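Local structure of Hut operon positive regulatory protein (Bacillus subtilis, 4H4L) at residues A[95-100]-A[130-135]; A[124-129]-A[139-144]. The protein binds cis-acting regulatory sequences on mRNA when histidine is present, suppressing transcription termination and switching on the hut operon for histidine utilization. The protein carries 1 engineered substitution. One frame throughout, in Å; residues are numbered along the deposited sequence.

Interaction 1: residues A[95-100]-A[130-135]; sequences SLLRTV and GAPIKG. With HIS (histidine), chain Q.
Leu97 meets Pro132 through its branched end, and the two side chains cross at about a right angle. CG of Leu97 stands anti to its backbone N (chi1 -168°), and from there CD1 comes to 3.3 Å from CG of Pro132. Pro132 CD also touches the backbone, 3.4 Å from Leu97 O. An alanine at Leu97 would remove CG and both methyls, and would probably cost Pro132 CG its contact with Leu97 CD1 and open a gap there. The same Leu97 O faces the amino group of the bound histidine, with 2.7 Å between Leu97 O and the ligand N.

This is one wall of a histidine pocket, to which Leu97, Arg98, Gly130 and Ala131 all belong. Tyr69 of a second subunit also hydrogen-bonds the ligand, so the pocket lies between two chains. Arg98 packs its CB on the ligand CB, and its chain, extended from CG to NE, brings the guanidinium edge to the imidazole. Its NH1 gives a weak hydrogen bond to the ligand ND1, which sits in plane at that edge. The firmer hold on the guanidinium is within the chain: NE hydrogen-bonds Leu92 O and NH2 hydrogen-bonds Thr87 O. Ala131 CB lies 3.4 Å from the ligand carboxylate O.

Thr99 starts strand 99-109 and pairs with Gly130 as an antiparallel hydrogen-bonded pair. Thr99 N donates to Gly130 O at 2.8 Å, and Gly130 N returns a hydrogen bond to Thr99 O at 3.0 Å. Thr99 CG2 lies 3.5 Å from Gly130 O and also nears Ala131 O.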
ATOM      1  N   SER A  95     -15.658   1.102   4.242  1.00 33.27           N
ATOM      2  CA  SER A  95     -14.937   2.145   4.940  1.00 35.63           C
ATOM      3  C   SER A  95     -14.321   3.169   3.965  1.00 33.27           C
ATOM      4  O   SER A  95     -13.753   4.144   4.401  1.00 30.93           O
ATOM      5  CB  SER A  95     -13.911   1.557   5.925  1.00 38.83           C
ATOM      6  OG  SER A  95     -12.762   1.110   5.242  1.00 49.47           O
ATOM      7  N   LEU A  96     -14.418   2.918   2.655  1.00 31.12           N
ATOM      8  CA  LEU A  96     -14.153   3.939   1.645  1.00 33.39           C
ATOM      9  C   LEU A  96     -15.372   4.234   0.760  1.00 36.72           C
ATOM     10  O   LEU A  96     -15.190   4.705  -0.380  1.00 35.74           O
ATOM     11  CB  LEU A  96     -12.985   3.561   0.744  1.00 35.38           C
ATOM     12  CG  LEU A  96     -11.572   3.783   1.266  1.00 38.45           C
ATOM     13  CD1 LEU A  96     -10.590   3.379   0.184  1.00 35.10           C
ATOM     14  CD2 LEU A  96     -11.381   5.230   1.713  1.00 37.30           C
ATOM     15  N   LEU A  97     -16.578   3.944   1.292  1.00 33.50           N
ATOM     16  CA  LEU A  97     -17.851   4.303   0.703  1.00 31.53           C
ATOM     17  C   LEU A  97     -17.957   3.741  -0.697  1.00 32.99           C
ATOM     18  O   LEU A  97     -18.393   4.416  -1.630  1.00 34.62           O
ATOM     19  CB  LEU A  97     -18.066   5.825   0.692  1.00 30.74           C
ATOM     20  CG  LEU A  97     -19.462   6.417   0.373  1.00 29.83           C
ATOM     21  CD1 LEU A  97     -20.494   6.168   1.457  1.00 28.43           C
ATOM     22  CD2 LEU A  97     -19.353   7.905   0.222  1.00 30.78           C
ATOM     23  N   ARG A  98     -17.529   2.500  -0.844  1.00 34.76           N
ATOM     24  CA  ARG A  98     -17.841   1.751  -2.043  1.00 35.74           C
ATOM     25  C   ARG A  98     -18.267   0.347  -1.673  1.00 41.50           C
ATOM     26  O   ARG A  98     -18.093  -0.116  -0.501  1.00 35.75           O
ATOM     27  CB  ARG A  98     -16.661   1.716  -3.007  1.00 33.79           C
ATOM     28  CG  ARG A  98     -15.478   0.975  -2.472  1.00 32.87           C
ATOM     29  CD  ARG A  98     -14.283   1.313  -3.303  1.00 31.97           C
ATOM     30  NE  ARG A  98     -13.060   0.793  -2.728  1.00 29.08           N
ATOM     31  CZ  ARG A  98     -11.882   0.819  -3.346  1.00 29.54           C
ATOM     32  NH1 ARG A  98     -11.790   1.316  -4.576  1.00 32.32           N
ATOM     33  NH2 ARG A  98     -10.801   0.334  -2.746  1.00 27.39           N
ATOM     34  N   THR A  99     -18.824  -0.332  -2.678  1.00 40.98           N
ATOM     35  CA  THR A  99     -19.411  -1.641  -2.477  1.00 41.54           C
ATOM     36  C   THR A  99     -19.285  -2.470  -3.735  1.00 44.60           C
ATOM     37  O   THR A  99     -19.102  -1.902  -4.824  1.00 49.12           O
ATOM     38  CB  THR A  99     -20.877  -1.512  -2.043  1.00 45.94           C
ATOM     39  OG1 THR A  99     -21.345  -2.788  -1.614  1.00 51.41           O
ATOM     40  CG2 THR A  99     -21.766  -0.981  -3.163  1.00 41.86           C
ATOM     41  N   VAL A 100     -19.339  -3.796  -3.562  1.00 46.20           N
ATOM     42  CA  VAL A 100     -19.196  -4.769  -4.639  1.00 45.21           C
ATOM     43  C   VAL A 100     -20.411  -5.687  -4.789  1.00 46.72           C
ATOM     44  O   VAL A 100     -21.039  -6.091  -3.824  1.00 46.47           O
ATOM     45  CB  VAL A 100     -17.995  -5.694  -4.428  1.00 48.51           C
ATOM     46  CG1 VAL A 100     -16.684  -4.955  -4.598  1.00 49.39           C
ATOM     47  CG2 VAL A 100     -18.064  -6.339  -3.059  1.00 50.87           C
ATOM     48  N   GLY A 130     -18.885   0.313  -6.834  1.00 36.46           N
ATOM     49  CA  GLY A 130     -19.561   1.601  -6.993  1.00 39.06           C
ATOM     50  C   GLY A 130     -20.061   2.103  -5.656  1.00 41.30           C
ATOM     51  O   GLY A 130     -19.799   1.483  -4.611  1.00 41.61           O
ATOM     52  N   ALA A 131     -20.777   3.224  -5.702  1.00 42.73           N
ATOM     53  CA  ALA A 131     -21.218   3.923  -4.510  1.00 45.85           C
ATOM     54  C   ALA A 131     -22.301   3.131  -3.824  1.00 51.73           C
ATOM     55  O   ALA A 131     -22.984   2.344  -4.493  1.00 59.07           O
ATOM     56  CB  ALA A 131     -21.729   5.304  -4.870  1.00 46.37           C
ATOM     57  N   PRO A 132     -22.476   3.334  -2.489  1.00 53.55           N
ATOM     58  CA  PRO A 132     -23.437   2.548  -1.697  1.00 55.57           C
ATOM     59  C   PRO A 132     -24.847   2.560  -2.275  1.00 56.92           C
ATOM     60  O   PRO A 132     -25.602   1.613  -2.050  1.00 61.18           O
ATOM     61  CB  PRO A 132     -23.409   3.232  -0.330  1.00 54.54           C
ATOM     62  CG  PRO A 132     -22.026   3.777  -0.252  1.00 53.70           C
ATOM     63  CD  PRO A 132     -21.762   4.303  -1.634  1.00 49.18           C
ATOM     64  N   ILE A 133     -25.186   3.617  -3.008  1.00 56.47           N
ATOM     65  CA  ILE A 133     -26.360   3.615  -3.876  1.00 56.70           C
ATOM     66  C   ILE A 133     -26.037   2.833  -5.154  1.00 58.61           C
ATOM     67  O   ILE A 133     -25.391   3.375  -6.048  1.00 61.56           O
ATOM     68  CB  ILE A 133     -26.739   5.035  -4.321  1.00 54.64           C
ATOM     69  CG1 ILE A 133     -26.630   6.080  -3.183  1.00 49.43           C
ATOM     70  CG2 ILE A 133     -28.082   5.010  -5.041  1.00 58.00           C
ATOM     71  CD1 ILE A 133     -27.332   5.763  -1.893  1.00 47.21           C
ATOM     72  N   LYS A 134     -26.481   1.578  -5.254  1.00 55.74           N
ATOM     73  CA  LYS A 134     -26.102   0.728  -6.403  1.00 58.05           C
ATOM     74  C   LYS A 134     -26.756   1.226  -7.694  1.00 57.28           C
ATOM     75  O   LYS A 134     -27.819   1.831  -7.646  1.00 60.95           O
ATOM     76  CB  LYS A 134     -26.361  -0.774  -6.147  1.00 52.61           C
ATOM     77  N   GLY A 135     -26.085   1.019  -8.831  1.00 65.85           N
ATOM     78  CA  GLY A 135     -26.473   1.632 -10.111  1.00 64.32           C
ATOM     79  C   GLY A 135     -25.403   2.580 -10.628  1.00 64.60           C
ATOM     80  O   GLY A 135     -25.061   2.556 -11.821  1.00 62.63           O
TER
HETATM   81  N   HIS Q 201     -17.552   4.752  -4.220  1.00 51.77           N
HETATM   82  CA  HIS Q 201     -16.946   4.666  -5.573  1.00 47.80           C
HETATM   83  C   HIS Q 201     -17.983   5.095  -6.509  1.00 48.89           C
HETATM   84  O   HIS Q 201     -18.679   6.027  -6.148  1.00 49.70           O
HETATM   85  CB  HIS Q 201     -16.521   3.243  -5.907  1.00 51.63           C
HETATM   86  CG  HIS Q 201     -15.405   3.134  -6.941  1.00 49.74           C
HETATM   87  ND1 HIS Q 201     -14.254   2.431  -6.714  1.00 49.50           N
HETATM   88  CD2 HIS Q 201     -15.294   3.638  -8.209  1.00 46.37           C
HETATM   89  CE1 HIS Q 201     -13.475   2.497  -7.785  1.00 41.17           C
HETATM   90  NE2 HIS Q 201     -14.115   3.208  -8.695  1.00 44.99           N
HETATM   91  OXT HIS Q 201     -18.136   4.530  -7.597  1.00 50.24           O

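Interaction 2: residues A[124-129]-A[139-144]; sequences SLYGTI and ETFGVG
Strands 120-130 and 137-147 form a beta hairpin, and here Tyr126 of one strand reaches across to Glu139 of the other. Tyr126 OH donates a hydrogen bond to Glu139 OE1 at 2.7 Å. The oxygen is met on its anti side, close to the carboxylate plane, and lies in plane at the edge of the tyrosine ring. Ring and carboxylate planes stand 78° apart. A third subunit adds to the grip: Arg11 N of that chain hydrogen-bonds OE1, and its Gly10 N hydrogen-bonds OE2.

Tyr126 and Phe141 form a non-hydrogen-bonded antiparallel pair, and their side chains cross at about a right angle. Tyr126 CD2 comes to the edge of the Phe141 ring, 3.5 Å from Phe141 CD1. Over one face of that ring sits Leu125 O, offset toward the rim. Phe141 meets Phe141 of the third subunit as well.

The strands are antiparallel neighbours in a four-stranded sheet, with 137-147 outermost within the chain. Leu125 N donates to Gly142 O at 2.7 Å, and Gly142 N returns a longer hydrogen bond to Leu125 O. Gly127 N hydrogen-bonds Thr140 O at 3.1 Å; the reverse hydrogen bond, Thr140 N to Gly127 O, is weak. Strand 120-130 turns a corner at Gly127. Thr140 CG2 sits 3.4 Å from Gly127 O, and beyond the corner Ile129 CG2 packs 4.0 Å from Thr140 CB.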
ATOM      1  N   SER A 124     -11.083 -16.237  -8.827  1.00 42.78           N
ATOM      2  CA  SER A 124     -11.279 -15.223  -9.854  1.00 44.24           C
ATOM      3  C   SER A 124     -12.532 -14.461  -9.514  1.00 43.12           C
ATOM      4  O   SER A 124     -13.557 -15.072  -9.241  1.00 38.40           O
ATOM      5  CB  SER A 124     -11.421 -15.851 -11.254  1.00 51.97           C
ATOM      6  OG  SER A 124     -10.267 -16.604 -11.627  1.00 54.82           O
ATOM      7  N   LEU A 125     -12.452 -13.133  -9.520  1.00 42.00           N
ATOM      8  CA  LEU A 125     -13.575 -12.319  -9.090  1.00 41.58           C
ATOM      9  C   LEU A 125     -14.088 -11.491 -10.255  1.00 42.98           C
ATOM     10  O   LEU A 125     -13.274 -10.943 -10.985  1.00 46.97           O
ATOM     11  CB  LEU A 125     -13.096 -11.388  -7.991  1.00 38.63           C
ATOM     12  CG  LEU A 125     -12.643 -12.042  -6.697  1.00 37.55           C
ATOM     13  CD1 LEU A 125     -11.975 -11.006  -5.810  1.00 36.05           C
ATOM     14  CD2 LEU A 125     -13.853 -12.625  -5.991  1.00 38.50           C
ATOM     15  N   TYR A 126     -15.408 -11.407 -10.443  1.00 41.31           N
ATOM     16  CA  TYR A 126     -15.980 -10.451 -11.412  1.00 42.33           C
ATOM     17  C   TYR A 126     -17.295  -9.823 -10.980  1.00 40.79           C
ATOM     18  O   TYR A 126     -18.128 -10.462 -10.379  1.00 48.42           O
ATOM     19  CB  TYR A 126     -16.105 -11.038 -12.835  1.00 47.69           C
ATOM     20  CG  TYR A 126     -16.809 -10.106 -13.804  1.00 50.98           C
ATOM     21  CD1 TYR A 126     -18.153 -10.312 -14.159  1.00 53.64           C
ATOM     22  CD2 TYR A 126     -16.153  -8.989 -14.326  1.00 50.88           C
ATOM     23  CE1 TYR A 126     -18.814  -9.443 -15.019  1.00 53.91           C
ATOM     24  CE2 TYR A 126     -16.805  -8.114 -15.179  1.00 53.99           C
ATOM     25  CZ  TYR A 126     -18.125  -8.344 -15.522  1.00 57.89           C
ATOM     26  OH  TYR A 126     -18.752  -7.468 -16.373  1.00 58.65           O
ATOM     27  N   GLY A 127     -17.489  -8.556 -11.315  1.00 43.89           N
ATOM     28  CA  GLY A 127     -18.720  -7.876 -10.967  1.00 40.20           C
ATOM     29  C   GLY A 127     -18.542  -6.379 -10.964  1.00 40.77           C
ATOM     30  O   GLY A 127     -17.708  -5.835 -11.652  1.00 43.81           O
ATOM     31  N   THR A 128     -19.350  -5.691 -10.196  1.00 42.89           N
ATOM     32  CA  THR A 128     -19.175  -4.264 -10.123  1.00 47.89           C
ATOM     33  C   THR A 128     -18.711  -3.775  -8.752  1.00 48.87           C
ATOM     34  O   THR A 128     -18.739  -4.515  -7.758  1.00 49.16           O
ATOM     35  CB  THR A 128     -20.465  -3.533 -10.435  1.00 45.66           C
ATOM     36  OG1 THR A 128     -21.305  -3.645  -9.289  1.00 49.71           O
ATOM     37  CG2 THR A 128     -21.125  -4.120 -11.672  1.00 43.63           C
ATOM     38  N   ILE A 129     -18.280  -2.515  -8.765  1.00 45.36           N
ATOM     39  CA  ILE A 129     -17.863  -1.754  -7.628  1.00 42.08           C
ATOM     40  C   ILE A 129     -18.434  -0.361  -7.893  1.00 42.04           C
ATOM     41  O   ILE A 129     -18.496   0.082  -9.052  1.00 39.37           O
ATOM     42  CB  ILE A 129     -16.324  -1.733  -7.521  1.00 46.93           C
ATOM     43  CG1 ILE A 129     -15.887  -1.168  -6.157  1.00 45.57           C
ATOM     44  CG2 ILE A 129     -15.689  -1.026  -8.726  1.00 44.85           C
ATOM     45  CD1 ILE A 129     -14.519  -1.637  -5.727  1.00 44.72           C
ATOM     46  N   GLU A 139     -17.198  -1.700 -13.590  1.00 47.76           N
ATOM     47  CA  GLU A 139     -16.932  -3.116 -13.430  1.00 49.71           C
ATOM     48  C   GLU A 139     -15.738  -3.342 -12.557  1.00 48.62           C
ATOM     49  O   GLU A 139     -15.034  -2.377 -12.209  1.00 43.58           O
ATOM     50  CB  GLU A 139     -16.727  -3.782 -14.780  1.00 49.63           C
ATOM     51  CG  GLU A 139     -18.026  -4.160 -15.457  1.00 52.56           C
ATOM     52  CD  GLU A 139     -17.877  -4.175 -16.963  1.00 51.23           C
ATOM     53  OE1 GLU A 139     -17.808  -5.272 -17.560  1.00 45.19           O
ATOM     54  OE2 GLU A 139     -17.782  -3.071 -17.532  1.00 51.15           O
ATOM     55  N   THR A 140     -15.514  -4.622 -12.213  1.00 48.60           N
ATOM     56  CA  THR A 140     -14.322  -5.008 -11.451  1.00 42.02           C
ATOM     57  C   THR A 140     -13.873  -6.450 -11.570  1.00 47.88           C
ATOM     58  O   THR A 140     -14.641  -7.382 -11.893  1.00 51.19           O
ATOM     59  CB  THR A 140     -14.434  -4.640  -9.987  1.00 38.01           C
ATOM     60  OG1 THR A 140     -13.129  -4.629  -9.440  1.00 35.51           O
ATOM     61  CG2 THR A 140     -15.276  -5.634  -9.260  1.00 37.74           C
ATOM     62  N   PHE A 141     -12.590  -6.637 -11.307  1.00 45.64           N
ATOM     63  CA  PHE A 141     -11.983  -7.868 -11.672  1.00 43.75           C
ATOM     64  C   PHE A 141     -10.716  -8.124 -10.892  1.00 40.43           C
ATOM     65  O   PHE A 141      -9.929  -7.214 -10.682  1.00 39.38           O
ATOM     66  CB  PHE A 141     -11.669  -7.789 -13.156  1.00 53.19           C
ATOM     67  CG  PHE A 141     -11.608  -9.108 -13.812  1.00 60.41           C
ATOM     68  CD1 PHE A 141     -12.707  -9.585 -14.504  1.00 64.87           C
ATOM     69  CD2 PHE A 141     -10.458  -9.890 -13.717  1.00 64.91           C
ATOM     70  CE1 PHE A 141     -12.662 -10.827 -15.100  1.00 71.98           C
ATOM     71  CE2 PHE A 141     -10.401 -11.134 -14.308  1.00 65.03           C
ATOM     72  CZ  PHE A 141     -11.506 -11.602 -14.999  1.00 71.48           C
ATOM     73  N   GLY A 142     -10.511  -9.373 -10.492  1.00 39.21           N
ATOM     74  CA  GLY A 142      -9.326  -9.762  -9.742  1.00 38.80           C
ATOM     75  C   GLY A 142      -9.055 -11.252  -9.823  1.00 39.43           C
ATOM     76  O   GLY A 142      -9.993 -12.065  -9.765  1.00 44.60           O
ATOM     77  N   VAL A 143      -7.782 -11.613  -9.952  1.00 38.99           N
ATOM     78  CA  VAL A 143      -7.385 -13.022 -10.020  1.00 43.54           C
ATOM     79  C   VAL A 143      -6.225 -13.392  -9.107  1.00 40.68           C
ATOM     80  O   VAL A 143      -5.123 -12.903  -9.271  1.00 43.17           O
ATOM     81  CB  VAL A 143      -7.052 -13.453 -11.465  1.00 41.50           C
ATOM     82  CG1 VAL A 143      -6.743 -14.928 -11.516  1.00 42.66           C
ATOM     83  CG2 VAL A 143      -8.237 -13.166 -12.363  1.00 48.89           C
ATOM     84  N   GLY A 144      -6.472 -14.286  -8.163  1.00 42.76           N
ATOM     85  CA  GLY A 144      -5.433 -14.686  -7.218  1.00 44.02           C
ATOM     86  C   GLY A 144      -5.035 -16.102  -7.511  1.00 46.00           C
ATOM     87  O   GLY A 144      -5.899 -16.968  -7.660  1.00 52.31           O
TER

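Interactions 1 and 2 share strand 120-130, and their centres are about 15 Å apart. Ile129 ends one segment of interaction 2, and Gly130 begins one of interaction 1. Strand 99-109 lies on one side of strand 120-130 and strand 137-147 on the other. The contacts touch through Ile129: its CD1 packs 3.8 Å from Arg98 CD, and its CG1 lies 3.6 Å from Thr99 O. Val100 CB also approaches Thr128 O at 3.6 Å. Both contacts reach the histidine pocket. Interaction 1 gives it four residues, and interaction 2 adds Ile129. From the Ile129 side chain it is about 4 Å to the bound histidine and about 6 Å to a bound zinc ion.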